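PDB 6TZ0: RNA-dependent RNA Polymerase from Bombyx mori cytoplasmic polyhedrosis virus, which catalyses RNA synthesis on an RNA template, making the plus strands by fully conservative transcription and the minus strands that restore the double-stranded genome. Local coordinates for residues 101-106 with 350-355; 356-361 with 630-635; 431-436 with 445-450; 473-478 with 621-626. All blocks are in the same frame, centred on the assembly; numbering follows the deposited sequence.

Contact 1. Residues 101-106 with 350-355; sequences YDYLVT and ELSLDA
Leu351 carries the apolar half of this contact, turning its side chain from helix 349-356 onto the backbone of Tyr101 and Asp102. Leu351 CB sits 3.3 Å from Asp102 O, and Leu351 CD1 comes to 3.5 Å from that same oxygen; CD2, on the other branch, approaches Tyr101 O more distantly. With chi1 at -69°, CG lies beside the backbone N, and the branched leucine can spread over the loop while also packing on Leu132 of helix 121-134. The carbonyl it covers is still provided for, because Asp102 O is hydrogen-bonded to the hydroxyl of Thr347, just ahead of the helix.

Polar groups meet here without bonding one another. Asp102 reaches across toward the backbone of Leu351, but its carboxylate and that carbonyl are both acceptors. Tyr103 OH and Ser352 OG stop 4.4 Å apart, too far for a hydrogen bond, while the tyrosine ring packs against Ile243 and Leu247 of helix 242-248. At the margin Ala355, small enough to let the loop pass, brings CB to 4.5 Å from Asp102 OD2.

The contact is thus packing between a loop of the N-terminal region and helix 349-356 of the polymerase region, beside the nucleotide site: the Ala355 side chain is about 4 Å from that of Arg485, a UTP-binding residue, although no UTP is bound to this chain here.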
# COMPACT_ATOMS: atom_id res chain seq x y z
N TYR A 101 -14.48 -10.72 21.75
CA TYR A 101 -14.63 -11.29 20.43
C TYR A 101 -14.51 -10.21 19.37
O TYR A 101 -15.13 -9.15 19.48
CB TYR A 101 -15.98 -12.01 20.30
CG TYR A 101 -16.12 -13.12 21.30
CD1 TYR A 101 -15.46 -14.32 21.12
CD2 TYR A 101 -16.91 -12.96 22.43
CE1 TYR A 101 -15.58 -15.34 22.04
CE2 TYR A 101 -17.03 -13.97 23.35
CZ TYR A 101 -16.37 -15.16 23.15
OH TYR A 101 -16.48 -16.18 24.06
N ASP A 102 -13.71 -10.48 18.34
CA ASP A 102 -13.61 -9.63 17.17
C ASP A 102 -14.20 -10.28 15.94
O ASP A 102 -14.20 -9.67 14.87
CB ASP A 102 -12.16 -9.25 16.90
CG ASP A 102 -11.58 -8.35 17.95
OD1 ASP A 102 -12.35 -7.60 18.58
OD2 ASP A 102 -10.35 -8.37 18.15
N TYR A 103 -14.69 -11.51 16.05
CA TYR A 103 -15.14 -12.28 14.91
C TYR A 103 -16.48 -12.92 15.25
O TYR A 103 -17.07 -12.66 16.30
CB TYR A 103 -14.07 -13.29 14.49
CG TYR A 103 -12.83 -12.64 13.90
CD1 TYR A 103 -12.77 -12.35 12.54
CD2 TYR A 103 -11.76 -12.29 14.69
CE1 TYR A 103 -11.66 -11.75 12.00
CE2 TYR A 103 -10.65 -11.67 14.15
CZ TYR A 103 -10.61 -11.41 12.81
OH TYR A 103 -9.51 -10.81 12.25
N LEU A 104 -16.97 -13.76 14.34
CA LEU A 104 -18.31 -14.32 14.44
C LEU A 104 -18.34 -15.42 15.50
O LEU A 104 -17.71 -16.47 15.34
CB LEU A 104 -18.75 -14.84 13.08
CG LEU A 104 -20.19 -15.25 12.72
CD1 LEU A 104 -20.43 -16.69 12.99
CD2 LEU A 104 -21.18 -14.42 13.51
N VAL A 105 -19.06 -15.16 16.59
CA VAL A 105 -19.29 -16.16 17.63
C VAL A 105 -20.28 -17.19 17.10
O VAL A 105 -21.12 -16.88 16.25
CB VAL A 105 -19.80 -15.44 18.91
CG1 VAL A 105 -19.96 -16.38 20.09
CG2 VAL A 105 -18.85 -14.34 19.28
N THR A 106 -20.17 -18.43 17.56
CA THR A 106 -21.07 -19.49 17.14
C THR A 106 -22.37 -19.43 17.93
O THR A 106 -22.36 -19.45 19.17
CB THR A 106 -20.40 -20.85 17.32
OG1 THR A 106 -19.18 -20.87 16.57
CG2 THR A 106 -21.29 -21.95 16.82
N GLU A 350 -15.15 -2.50 12.28
CA GLU A 350 -15.24 -1.90 13.61
C GLU A 350 -14.75 -2.85 14.69
O GLU A 350 -14.33 -2.41 15.76
CB GLU A 350 -16.68 -1.49 13.91
CG GLU A 350 -17.29 -0.44 12.99
CD GLU A 350 -18.02 -1.06 11.81
OE1 GLU A 350 -18.03 -2.30 11.69
OE2 GLU A 350 -18.60 -0.30 11.01
N LEU A 351 -14.81 -4.16 14.43
CA LEU A 351 -14.36 -5.14 15.41
C LEU A 351 -12.85 -5.35 15.36
O LEU A 351 -12.24 -5.61 16.40
CB LEU A 351 -15.08 -6.46 15.20
CG LEU A 351 -16.57 -6.50 15.52
CD1 LEU A 351 -17.17 -7.82 15.11
CD2 LEU A 351 -16.80 -6.25 17.00
N SER A 352 -12.25 -5.25 14.18
CA SER A 352 -10.82 -5.48 14.02
C SER A 352 -10.01 -4.20 13.98
O SER A 352 -8.78 -4.26 13.88
CB SER A 352 -10.56 -6.28 12.74
OG SER A 352 -9.17 -6.45 12.52
N LEU A 353 -10.67 -3.04 14.06
CA LEU A 353 -9.98 -1.77 13.95
C LEU A 353 -9.11 -1.49 15.16
O LEU A 353 -8.04 -0.88 15.04
CB LEU A 353 -11.02 -0.67 13.74
CG LEU A 353 -10.67 0.78 13.41
CD1 LEU A 353 -11.71 1.29 12.46
CD2 LEU A 353 -10.69 1.62 14.67
N ASP A 354 -9.53 -1.95 16.34
CA ASP A 354 -8.76 -1.68 17.55
C ASP A 354 -7.54 -2.58 17.66
O ASP A 354 -6.67 -2.34 18.49
CB ASP A 354 -9.67 -1.85 18.77
CG ASP A 354 -9.18 -1.11 19.99
OD1 ASP A 354 -8.17 -0.38 19.90
OD2 ASP A 354 -9.80 -1.25 21.06
N ALA A 355 -7.47 -3.63 16.84
CA ALA A 355 -6.32 -4.52 16.83
C ALA A 355 -5.45 -4.36 15.60
O ALA A 355 -4.31 -4.84 15.60
CB ALA A 355 -6.77 -5.97 16.93

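Contact 2. Residues 356-361 with 630-635; sequences AVFPRI and VKNAEG
Val357 and Pro359 meet Asn632 and Gly635 where two irregular segments dock: the exit from helix 349-356, and the loop that leaves strand 628-631 in the mixed sheet of the polymerase domain. The tight part centres on Val357 O. Asn632 ND2 donates to it over 2.7 Å with an N-H...O angle of 162°; the oxygen lies in the plane of the amide, whereas the nitrogen stands well above the carbonyl plane. Thr636 OG1 bonds to the same oxygen, so two side chains grip a carbonyl at the point where the chain departs from helical geometry. Asparagine suits the place because its flat amide can donate with one end and, with OD1, make a weak bond to the following Ala633 N. Val357 CG1 flanks the donor at 3.4 Å from Asn632 ND2.

The Phe358 side is looser. Phe358 CE1 stands 4.0 Å from Ala633 CB, the ring meeting the methyl obliquely. The Asn632 amide and the Phe358 ring are turned 40° apart. This partly exposed flank also packs on Arg469 of the neighbouring viral structural protein 4 chain.

Pro359, rigid and compact, packs next to it: Pro359 CG lies 3.8 Å from Ala633 CB, a methyl small enough to let the backbones close up. Gly635 takes a positive phi of 108°, at which a CB would press on the preceding carbonyl oxygen, and Gly635 O rests 3.5 Å from Pro359 CB.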
# COMPACT_ATOMS: atom_id res chain seq x y z
N ALA A 356 -5.95 -3.71 14.55
CA ALA A 356 -5.16 -3.56 13.34
C ALA A 356 -4.39 -2.25 13.31
O ALA A 356 -3.25 -2.21 12.82
CB ALA A 356 -6.06 -3.67 12.11
N VAL A 357 -4.98 -1.17 13.81
CA VAL A 357 -4.48 0.17 13.54
C VAL A 357 -4.39 1.04 14.79
O VAL A 357 -3.99 2.20 14.70
CB VAL A 357 -5.36 0.84 12.45
CG1 VAL A 357 -6.68 1.34 13.01
CG2 VAL A 357 -4.61 1.87 11.60
N PHE A 358 -4.70 0.50 15.97
CA PHE A 358 -4.63 1.33 17.17
C PHE A 358 -3.18 1.40 17.65
O PHE A 358 -2.52 0.36 17.74
CB PHE A 358 -5.51 0.76 18.27
CG PHE A 358 -5.78 1.72 19.41
CD1 PHE A 358 -6.81 2.63 19.33
CD2 PHE A 358 -4.97 1.73 20.52
CE1 PHE A 358 -7.05 3.52 20.36
CE2 PHE A 358 -5.20 2.63 21.55
CZ PHE A 358 -6.24 3.52 21.46
N PRO A 359 -2.67 2.58 17.98
CA PRO A 359 -1.25 2.71 18.32
C PRO A 359 -0.93 2.16 19.70
O PRO A 359 -1.80 2.05 20.57
CB PRO A 359 -1.01 4.22 18.26
CG PRO A 359 -2.31 4.80 18.58
CD PRO A 359 -3.34 3.89 17.99
N ARG A 360 0.34 1.84 19.91
CA ARG A 360 0.77 1.28 21.18
C ARG A 360 2.21 1.65 21.49
O ARG A 360 2.97 2.04 20.60
CB ARG A 360 0.59 -0.23 21.20
CG ARG A 360 1.40 -0.98 20.19
CD ARG A 360 1.11 -2.45 20.37
NE ARG A 360 1.89 -3.31 19.49
CZ ARG A 360 1.89 -4.63 19.57
NH1 ARG A 360 1.15 -5.22 20.50
NH2 ARG A 360 2.62 -5.36 18.75
N ILE A 361 2.53 1.63 22.78
CA ILE A 361 3.84 1.99 23.30
C ILE A 361 4.49 0.80 23.98
O ILE A 361 3.93 0.21 24.89
CB ILE A 361 3.70 3.10 24.35
CG1 ILE A 361 3.66 4.47 23.68
CG2 ILE A 361 4.83 3.03 25.36
CD1 ILE A 361 2.73 5.44 24.37
N VAL A 630 -15.85 7.30 12.84
CA VAL A 630 -14.96 6.80 13.87
C VAL A 630 -13.54 7.22 13.53
O VAL A 630 -13.06 6.97 12.42
CB VAL A 630 -15.05 5.26 14.00
CG1 VAL A 630 -14.10 4.75 15.06
CG2 VAL A 630 -16.47 4.85 14.30
N LYS A 631 -12.86 7.85 14.48
CA LYS A 631 -11.49 8.30 14.30
C LYS A 631 -10.56 7.43 15.14
O LYS A 631 -11.00 6.68 16.01
CB LYS A 631 -11.36 9.77 14.68
CG LYS A 631 -12.17 10.66 13.75
CD LYS A 631 -12.14 12.10 14.15
CE LYS A 631 -12.98 12.35 15.39
NZ LYS A 631 -14.43 12.15 15.12
N ASN A 632 -9.27 7.50 14.83
CA ASN A 632 -8.27 6.70 15.52
C ASN A 632 -7.44 7.60 16.43
O ASN A 632 -7.41 8.81 16.28
CB ASN A 632 -7.38 6.00 14.50
CG ASN A 632 -6.54 4.90 15.10
OD1 ASN A 632 -6.64 4.60 16.28
ND2 ASN A 632 -5.69 4.30 14.29
N ALA A 633 -6.76 6.98 17.40
CA ALA A 633 -5.72 7.71 18.10
C ALA A 633 -4.50 7.88 17.20
O ALA A 633 -4.34 7.19 16.19
CB ALA A 633 -5.34 7.00 19.40
N GLU A 634 -3.63 8.80 17.58
CA GLU A 634 -2.53 9.22 16.71
C GLU A 634 -1.24 8.54 17.15
O GLU A 634 -1.08 8.16 18.31
CB GLU A 634 -2.40 10.74 16.74
CG GLU A 634 -1.72 11.37 15.53
CD GLU A 634 -0.22 11.49 15.70
OE1 GLU A 634 0.22 11.63 16.85
OE2 GLU A 634 0.51 11.45 14.68
N GLY A 635 -0.33 8.36 16.20
CA GLY A 635 0.94 7.74 16.51
C GLY A 635 1.07 6.34 15.96
O GLY A 635 1.76 5.49 16.52

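Contact 3. Residues 431-436 with 445-450; sequences TEIEKL and WSNSRI
Lys435 lies over one face of the Trp445 indole, and this crossing organises the contact. Lys435 CB is 3.9 Å from the centroid of the six-membered ring of Trp445 and 18° off the ring normal, a CH-pi contact in which the wide ring shields lysine's aliphatic stem. CG is anti to the backbone N (chi1 -175°), which sends it on past CZ2 and CH2 of the indole, while the ammonium end leads away from the partner strand. Ile433 approaches the same tryptophan differently: its CG2 is at the indole edge, near the ring plane, and touches Trp445 CB at 3.8 Å. Its other branch crosses Asn447 obliquely, Ile433 CG1 standing 3.8 Å from Asn447 ND2.

Beneath these side chains the backbones form an antiparallel pair. Glu434 N donates to Ser446 O over 2.9 Å in a nearly straight bond, 175° at the hydrogen, and Ser446 N returns a longer one of 3.3 Å to Glu434 O. Lys435 and Trp445 form the adjoining non-hydrogen-bonded pair, which brings their side chains out on one face.

Ser446, buried, suits the strand's end: OG accepts from Ser448 N in an ST turn and also bonds to Ser980 O. Ser448 then occupies the N-cap of helix 449-455. Strands 434-437 and 442-446 thus make a two-stranded beta hairpin whose second arm leads, after two residues, into that helix, within the polymerase domain and away from its nucleotide and metal sites.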
# COMPACT_ATOMS: atom_id res chain seq x y z
N THR A 431 -10.09 4.69 -3.34
CA THR A 431 -10.93 3.80 -2.52
C THR A 431 -12.43 3.98 -2.75
O THR A 431 -13.22 3.13 -2.31
CB THR A 431 -10.65 3.92 -1.01
OG1 THR A 431 -11.05 5.21 -0.54
CG2 THR A 431 -9.18 3.70 -0.71
N GLU A 432 -12.83 5.02 -3.46
CA GLU A 432 -14.22 5.33 -3.75
C GLU A 432 -14.25 6.40 -4.83
O GLU A 432 -13.30 7.17 -4.99
CB GLU A 432 -14.98 5.80 -2.50
CG GLU A 432 -14.50 7.11 -1.93
CD GLU A 432 -15.21 7.48 -0.64
OE1 GLU A 432 -16.07 6.69 -0.19
OE2 GLU A 432 -14.91 8.55 -0.08
N ILE A 433 -15.35 6.44 -5.56
CA ILE A 433 -15.53 7.41 -6.62
C ILE A 433 -15.97 8.73 -6.01
O ILE A 433 -16.94 8.78 -5.25
CB ILE A 433 -16.55 6.90 -7.65
CG1 ILE A 433 -16.02 5.61 -8.27
CG2 ILE A 433 -16.82 7.95 -8.70
CD1 ILE A 433 -17.06 4.79 -8.98
N GLU A 434 -15.25 9.81 -6.32
CA GLU A 434 -15.48 11.10 -5.70
C GLU A 434 -15.86 12.15 -6.73
O GLU A 434 -15.59 12.01 -7.92
CB GLU A 434 -14.24 11.57 -4.93
CG GLU A 434 -13.93 10.73 -3.71
CD GLU A 434 -12.72 11.24 -2.96
OE1 GLU A 434 -12.05 12.17 -3.45
OE2 GLU A 434 -12.43 10.71 -1.86
N LYS A 435 -16.49 13.21 -6.23
CA LYS A 435 -16.92 14.32 -7.06
C LYS A 435 -15.75 15.28 -7.27
O LYS A 435 -14.97 15.53 -6.35
CB LYS A 435 -18.09 15.03 -6.39
CG LYS A 435 -18.72 16.15 -7.18
CD LYS A 435 -19.96 16.65 -6.46
CE LYS A 435 -19.59 17.40 -5.19
NZ LYS A 435 -20.78 17.99 -4.52
N LEU A 436 -15.64 15.82 -8.49
CA LEU A 436 -14.48 16.61 -8.89
C LEU A 436 -14.96 17.97 -9.41
O LEU A 436 -15.36 18.08 -10.57
CB LEU A 436 -13.67 15.87 -9.95
CG LEU A 436 -13.15 14.48 -9.57
CD1 LEU A 436 -12.38 13.85 -10.71
CD2 LEU A 436 -12.32 14.55 -8.32
N TRP A 445 -16.82 12.30 -12.23
CA TRP A 445 -16.84 11.36 -11.12
C TRP A 445 -15.80 10.29 -11.42
O TRP A 445 -15.89 9.62 -12.44
CB TRP A 445 -18.22 10.73 -10.95
CG TRP A 445 -19.27 11.65 -10.42
CD1 TRP A 445 -20.09 12.45 -11.15
CD2 TRP A 445 -19.66 11.81 -9.06
NE1 TRP A 445 -20.94 13.13 -10.32
CE2 TRP A 445 -20.70 12.75 -9.03
CE3 TRP A 445 -19.22 11.25 -7.85
CZ2 TRP A 445 -21.31 13.16 -7.85
CZ3 TRP A 445 -19.82 11.65 -6.68
CH2 TRP A 445 -20.86 12.60 -6.68
N SER A 446 -14.83 10.15 -10.53
CA SER A 446 -13.74 9.21 -10.78
C SER A 446 -13.11 8.81 -9.46
O SER A 446 -13.28 9.47 -8.43
CB SER A 446 -12.69 9.81 -11.71
OG SER A 446 -11.67 8.87 -11.97
N ASN A 447 -12.37 7.71 -9.50
CA ASN A 447 -11.58 7.25 -8.37
C ASN A 447 -10.11 7.09 -8.70
O ASN A 447 -9.35 6.58 -7.87
CB ASN A 447 -12.15 5.94 -7.81
CG ASN A 447 -12.28 4.85 -8.87
OD1 ASN A 447 -11.94 5.05 -10.04
ND2 ASN A 447 -12.75 3.69 -8.45
N SER A 448 -9.69 7.48 -9.90
CA SER A 448 -8.29 7.39 -10.27
C SER A 448 -7.56 8.66 -9.85
O SER A 448 -8.13 9.76 -9.88
CB SER A 448 -8.13 7.19 -11.77
OG SER A 448 -8.53 8.35 -12.46
N ARG A 449 -6.30 8.50 -9.46
CA ARG A 449 -5.51 9.65 -9.04
C ARG A 449 -5.10 10.52 -10.22
O ARG A 449 -4.87 11.72 -10.04
CB ARG A 449 -4.28 9.18 -8.27
CG ARG A 449 -4.62 8.58 -6.94
CD ARG A 449 -3.39 8.26 -6.14
NE ARG A 449 -3.73 7.70 -4.85
CZ ARG A 449 -3.99 8.42 -3.76
NH1 ARG A 449 -3.94 9.74 -3.81
NH2 ARG A 449 -4.30 7.82 -2.62
N ILE A 450 -5.04 9.95 -11.42
CA ILE A 450 -4.56 10.74 -12.54
C ILE A 450 -5.66 11.64 -13.11
O ILE A 450 -5.37 12.75 -13.57
CB ILE A 450 -3.93 9.80 -13.60
CG1 ILE A 450 -3.08 10.60 -14.58
CG2 ILE A 450 -4.95 8.95 -14.31
CD1 ILE A 450 -1.86 11.23 -13.95

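Contact 4. Residues 473-478 with 621-626; sequences PIKLVE and SYESEI
Ser621 N gives its hydrogen to Ile474 O over 2.7 Å, the donor lying nearly along the C=O axis and the N-H...O angle reaching 178°. This straight bond pins two strands that run in the same general sense but soon diverge, their short axes making an angle of 59°. Further on, Leu476 N is 3.6 Å from Ser621 O, and side chains take over the joining.

Leu476 and Tyr622 cross at about a right angle. Leu476 CD2 comes to 3.9 Å from Tyr622 CD1, meeting the ring obliquely, and CD1 of the leucine reaches Tyr622 CB. Both residues suit a place beneath a helix: Leu476 also packs on Leu353, and Tyr622 on Thr349 and Glu350, all of helix 349-356.

Pro473 CB lies 4.1 Å from Ser621 CB, where the small serine lets the chains come close; the Ser621 hydroxyl is hydrogen-bonded to Gln629. The Lys475 chain is bent rather than extended, and Lys475 NZ stands 4.3 Å from Glu623 OE1. That is beyond a salt bridge, though the opposite charges probably attract weakly.

Backbone bonds continue outward, from Lys475 to Gly491 and from Tyr622 to Val630. The pair is therefore the parallel centre of a mixed four-stranded sheet, flanked on each side by an antiparallel strand, in the polymerase domain.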
# COMPACT_ATOMS: atom_id res chain seq x y z
N PRO A 473 -9.86 14.45 5.97
CA PRO A 473 -9.52 13.27 6.76
C PRO A 473 -8.84 12.19 5.93
O PRO A 473 -8.94 12.16 4.70
CB PRO A 473 -10.88 12.79 7.28
CG PRO A 473 -11.82 13.20 6.22
CD PRO A 473 -11.31 14.51 5.69
N ILE A 474 -8.16 11.29 6.63
CA ILE A 474 -7.46 10.17 6.01
C ILE A 474 -8.39 8.96 6.05
O ILE A 474 -8.85 8.55 7.12
CB ILE A 474 -6.13 9.87 6.72
CG1 ILE A 474 -5.18 11.06 6.56
CG2 ILE A 474 -5.51 8.61 6.17
CD1 ILE A 474 -3.94 10.96 7.40
N LYS A 475 -8.67 8.39 4.88
CA LYS A 475 -9.67 7.35 4.77
C LYS A 475 -9.11 6.00 5.21
O LYS A 475 -7.90 5.78 5.23
CB LYS A 475 -10.19 7.26 3.34
CG LYS A 475 -10.79 8.55 2.83
CD LYS A 475 -12.00 8.95 3.64
CE LYS A 475 -13.18 8.05 3.35
NZ LYS A 475 -14.40 8.48 4.08
N LEU A 476 -10.01 5.09 5.55
CA LEU A 476 -9.67 3.75 6.00
C LEU A 476 -10.36 2.74 5.10
O LEU A 476 -11.55 2.88 4.79
CB LEU A 476 -10.09 3.56 7.46
CG LEU A 476 -9.63 2.35 8.28
CD1 LEU A 476 -9.50 2.77 9.72
CD2 LEU A 476 -10.61 1.19 8.19
N VAL A 477 -9.62 1.72 4.68
CA VAL A 477 -10.18 0.64 3.86
C VAL A 477 -9.55 -0.67 4.31
O VAL A 477 -8.35 -0.73 4.61
CB VAL A 477 -10.00 0.93 2.35
CG1 VAL A 477 -8.54 1.14 1.97
CG2 VAL A 477 -10.64 -0.16 1.49
N GLU A 478 -10.37 -1.71 4.42
CA GLU A 478 -9.93 -2.94 5.05
C GLU A 478 -9.33 -3.90 4.02
O GLU A 478 -9.26 -3.61 2.83
CB GLU A 478 -11.10 -3.54 5.83
CG GLU A 478 -12.37 -3.74 5.03
CD GLU A 478 -12.40 -5.08 4.36
OE1 GLU A 478 -11.62 -5.95 4.80
OE2 GLU A 478 -13.18 -5.27 3.40
N SER A 621 -9.76 8.00 9.65
CA SER A 621 -11.17 8.16 9.97
C SER A 621 -11.96 7.14 9.17
O SER A 621 -11.84 7.08 7.94
CB SER A 621 -11.63 9.58 9.66
OG SER A 621 -13.01 9.72 9.93
N TYR A 622 -12.75 6.33 9.86
CA TYR A 622 -13.62 5.36 9.22
C TYR A 622 -15.07 5.78 9.38
O TYR A 622 -15.48 6.22 10.46
CB TYR A 622 -13.41 3.95 9.78
CG TYR A 622 -14.37 2.96 9.19
CD1 TYR A 622 -14.27 2.58 7.86
CD2 TYR A 622 -15.38 2.40 9.96
CE1 TYR A 622 -15.16 1.68 7.31
CE2 TYR A 622 -16.26 1.50 9.42
CZ TYR A 622 -16.16 1.16 8.09
OH TYR A 622 -17.03 0.25 7.55
N GLU A 623 -15.84 5.66 8.31
CA GLU A 623 -17.26 6.01 8.31
C GLU A 623 -18.07 4.74 8.52
O GLU A 623 -18.19 3.91 7.62
CB GLU A 623 -17.66 6.69 7.01
CG GLU A 623 -19.11 7.09 6.96
CD GLU A 623 -19.47 7.79 5.67
OE1 GLU A 623 -18.58 7.94 4.80
OE2 GLU A 623 -20.64 8.21 5.53
N SER A 624 -18.64 4.59 9.71
CA SER A 624 -19.34 3.37 10.08
C SER A 624 -20.85 3.54 9.96
O SER A 624 -21.39 4.63 10.15
CB SER A 624 -18.98 2.95 11.50
OG SER A 624 -19.43 3.91 12.42
N GLU A 625 -21.52 2.44 9.62
CA GLU A 625 -22.98 2.44 9.60
C GLU A 625 -23.57 2.39 11.00
O GLU A 625 -24.68 2.89 11.21
CB GLU A 625 -23.49 1.27 8.77
CG GLU A 625 -23.26 1.42 7.28
CD GLU A 625 -23.74 0.22 6.50
OE1 GLU A 625 -24.09 -0.80 7.13
OE2 GLU A 625 -23.76 0.29 5.26
N ILE A 626 -22.86 1.81 11.95
CA ILE A 626 -23.33 1.81 13.33
C ILE A 626 -23.10 3.17 13.97
O ILE A 626 -24.04 3.87 14.36
CB ILE A 626 -22.63 0.71 14.14
CG1 ILE A 626 -22.81 -0.65 13.49
CG2 ILE A 626 -23.19 0.67 15.54
CD1 ILE A 626 -21.90 -1.69 14.10

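Overall arrangement
From the N terminus, contact 1 closes first, bringing helix 349-356 against loop 101-106 across a long intervening stretch, about half of it helix. Contact 2 opens at the very next residue, where that helix ends, and its loop runs on to 630-635, enclosing the other two contacts. Inside it, contact 3 closes a short hairpin, and contact 4 follows in series, joining strand 474-477 to strand 620-624. Contacts 2 and 4 share the mixed sheet, in which 628-631 is one of the two outermost strands and leads into contact 2. Helix 349-356 packs on that sheet through Glu350 and Leu353, linking contacts 1 and 4, while Thr431 against Val477 brings the start of contact 3 alongside.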